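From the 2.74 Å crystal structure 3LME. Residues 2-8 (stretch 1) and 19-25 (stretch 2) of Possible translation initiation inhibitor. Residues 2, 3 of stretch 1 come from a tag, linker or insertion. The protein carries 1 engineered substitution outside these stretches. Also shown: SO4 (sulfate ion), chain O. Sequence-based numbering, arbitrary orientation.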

# COMPACT_ATOMS: atom_id res chain seq x y z
N SER A 2 -3.27 22.10 0.32
CA SER A 2 -3.65 21.21 -0.80
C SER A 2 -2.46 20.44 -1.37
O SER A 2 -1.31 20.92 -1.34
CB SER A 2 -4.26 22.03 -1.93
OG SER A 2 -5.56 22.49 -1.59
N LEU A 3 -2.73 19.24 -1.88
CA LEU A 3 -1.70 18.54 -2.64
C LEU A 3 -1.30 19.37 -3.86
O LEU A 3 -2.09 20.17 -4.37
CB LEU A 3 -2.15 17.15 -3.06
CG LEU A 3 -3.42 16.95 -3.88
CD1 LEU A 3 -3.21 17.27 -5.35
CD2 LEU A 3 -3.80 15.53 -3.73
N LYS A 4 -0.05 19.18 -4.27
CA LYS A 4 0.48 19.62 -5.55
C LYS A 4 0.84 18.36 -6.34
O LYS A 4 1.71 17.59 -5.90
CB LYS A 4 1.73 20.47 -5.32
CG LYS A 4 2.15 21.30 -6.53
CD LYS A 4 3.51 21.98 -6.32
CE LYS A 4 3.73 23.07 -7.40
NZ LYS A 4 4.94 23.94 -7.18
N ILE A 5 0.18 18.13 -7.47
CA ILE A 5 0.58 17.07 -8.41
C ILE A 5 1.95 17.41 -8.96
O ILE A 5 2.18 18.52 -9.37
CB ILE A 5 -0.40 16.94 -9.62
CG1 ILE A 5 -1.79 16.44 -9.18
CG2 ILE A 5 0.21 16.05 -10.75
CD1 ILE A 5 -1.82 15.08 -8.53
N ILE A 6 2.84 16.44 -8.97
CA ILE A 6 4.22 16.63 -9.44
C ILE A 6 4.26 16.70 -10.94
O ILE A 6 4.02 15.72 -11.62
CB ILE A 6 5.11 15.49 -8.98
CG1 ILE A 6 5.17 15.48 -7.45
CG2 ILE A 6 6.49 15.61 -9.57
CD1 ILE A 6 5.60 14.18 -6.88
N ALA A 7 4.54 17.89 -11.46
CA ALA A 7 4.66 18.09 -12.92
C ALA A 7 5.82 17.28 -13.55
O ALA A 7 6.87 17.10 -12.93
CB ALA A 7 4.80 19.58 -13.23
N PRO A 8 5.61 16.77 -14.77
CA PRO A 8 6.67 15.96 -15.39
C PRO A 8 7.87 16.81 -15.76
O PRO A 8 7.72 17.99 -16.10
CB PRO A 8 6.01 15.38 -16.63
CG PRO A 8 4.58 15.52 -16.40
CD PRO A 8 4.39 16.75 -15.56
N TRP A 19 -3.49 9.21 -14.89
CA TRP A 19 -2.66 9.23 -13.68
C TRP A 19 -1.57 10.30 -13.68
O TRP A 19 -1.37 11.01 -14.66
CB TRP A 19 -2.04 7.86 -13.44
CG TRP A 19 -1.50 7.23 -14.68
CD1 TRP A 19 -2.20 6.52 -15.60
CD2 TRP A 19 -0.14 7.22 -15.12
NE1 TRP A 19 -1.36 6.07 -16.58
CE2 TRP A 19 -0.09 6.48 -16.31
CE3 TRP A 19 1.05 7.75 -14.61
CZ2 TRP A 19 1.08 6.28 -17.01
CZ3 TRP A 19 2.21 7.54 -15.30
CH2 TRP A 19 2.23 6.81 -16.49
N SER A 20 -0.90 10.40 -12.55
CA SER A 20 0.19 11.33 -12.33
C SER A 20 1.36 10.53 -11.87
O SER A 20 1.21 9.35 -11.50
CB SER A 20 -0.18 12.25 -11.20
OG SER A 20 -0.46 13.51 -11.74
N ILE A 21 2.54 11.15 -11.87
CA ILE A 21 3.73 10.46 -11.38
C ILE A 21 3.77 10.46 -9.83
O ILE A 21 4.37 9.58 -9.18
CB ILE A 21 5.04 10.99 -12.03
CG1 ILE A 21 5.41 12.37 -11.50
CG2 ILE A 21 4.92 11.06 -13.56
CD1 ILE A 21 6.79 12.79 -11.94
N GLY A 22 3.09 11.44 -9.23
CA GLY A 22 3.02 11.50 -7.80
C GLY A 22 2.54 12.84 -7.35
O GLY A 22 2.24 13.71 -8.15
N ALA A 23 2.49 13.01 -6.04
CA ALA A 23 1.97 14.21 -5.44
C ALA A 23 2.76 14.55 -4.20
O ALA A 23 3.19 13.66 -3.45
CB ALA A 23 0.51 14.01 -5.07
N ARG A 24 2.98 15.85 -4.01
CA ARG A 24 3.41 16.37 -2.73
C ARG A 24 2.18 16.66 -1.90
O ARG A 24 1.23 17.29 -2.37
CB ARG A 24 4.18 17.66 -2.93
CG ARG A 24 4.56 18.34 -1.63
CD ARG A 24 6.02 18.76 -1.64
NE ARG A 24 6.56 18.50 -0.32
CZ ARG A 24 7.80 18.08 -0.07
NH1 ARG A 24 8.66 17.87 -1.06
NH2 ARG A 24 8.16 17.87 1.18
N ALA A 25 2.18 16.19 -0.66
CA ALA A 25 1.07 16.47 0.24
C ALA A 25 1.71 16.89 1.54
O ALA A 25 2.19 16.04 2.30
CB ALA A 25 0.22 15.22 0.43
S SO4 O . -2.48 2.92 -18.60
O1 SO4 O . -3.52 3.95 -18.49
O2 SO4 O . -1.63 2.99 -17.42
O3 SO4 O . -3.09 1.60 -18.65
O4 SO4 O . -1.69 3.13 -19.82

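Contact between residues 2-8 and 19-25 of one chain, a short antiparallel pairing of backbones with a small apolar patch beside it; together the two stretches bury 464 Å². Backbone hydrogen bonds hold the pairing. Lys4 and Arg24 form a hydrogen-bonded antiparallel pair, each giving its amide and receiving at its carbonyl: Lys4 N to Arg24 O is 3.0 Å and Arg24 N to Lys4 O is 2.9 Å, with N-H...O angles of 158° and 153°. The next pair, Ile5 with Ala23, is the non-hydrogen-bonded kind, and Ile5 CA and Ala23 CA lie closer (4.4 Å, against 5.2 Å for the CA atoms of Lys4 and Arg24), as is usual in antiparallel pairing. One residue further on, Ile6 N reaches Gly22 O at 2.9 Å and 173°, the straightest of the three bonds. All three bonds run between main-chain atoms.

Two CA-H...O contacts accompany these bonds and reuse their acceptors. Leu3 CA, in a residue from the expression tag, lies 3.2 Å from Arg24 O, and Ala23 CA lies 3.4 Å from Lys4 O; the angle at the hydrogen is 132° in both.

Side chains alternate along the paired segments, and partners share a face. Lys4 and Arg24 share one face, where their CB atoms are 4.4 Å apart, but both chains then lead away from the opposite stretch. The lysine is fully extended, with all four chi angles t, and the guanidinium of Arg24 finds its hydrogen bonds outside this contact. Ile5 and Ala23 occupy the other face, with Ile5 CD1 4.3 Å from Ala23 CB, a loose apolar contact.

Ile6 has the largest area covered by the opposite stretch. The CA-to-CB bond of Ile6 points toward that stretch, and Ile6 CG2 packs 3.7 Å from Ile21 CD1; the CA-to-CB bond of Ile21 points sideways, although the end of the chain comes nearer. Ile6 CD1 also lies 3.4 Å from Ala23 N, against the backbone. Gly22 leaves room here: a CB at this position would sit 3.3 Å from Ile6 CD1, a tight fit. The backbone angles of Gly22 (164°/-178°) call for glycine in their own right, since a CB would also be jammed against the preceding carbonyl oxygen.

Trp19 takes no part in the contact between the stretches. Trp19 NE1 makes a weak hydrogen bond to O2 of the sulfate ion, at 3.2 Å and 124°; the ion probably comes from the crystallisation liquor.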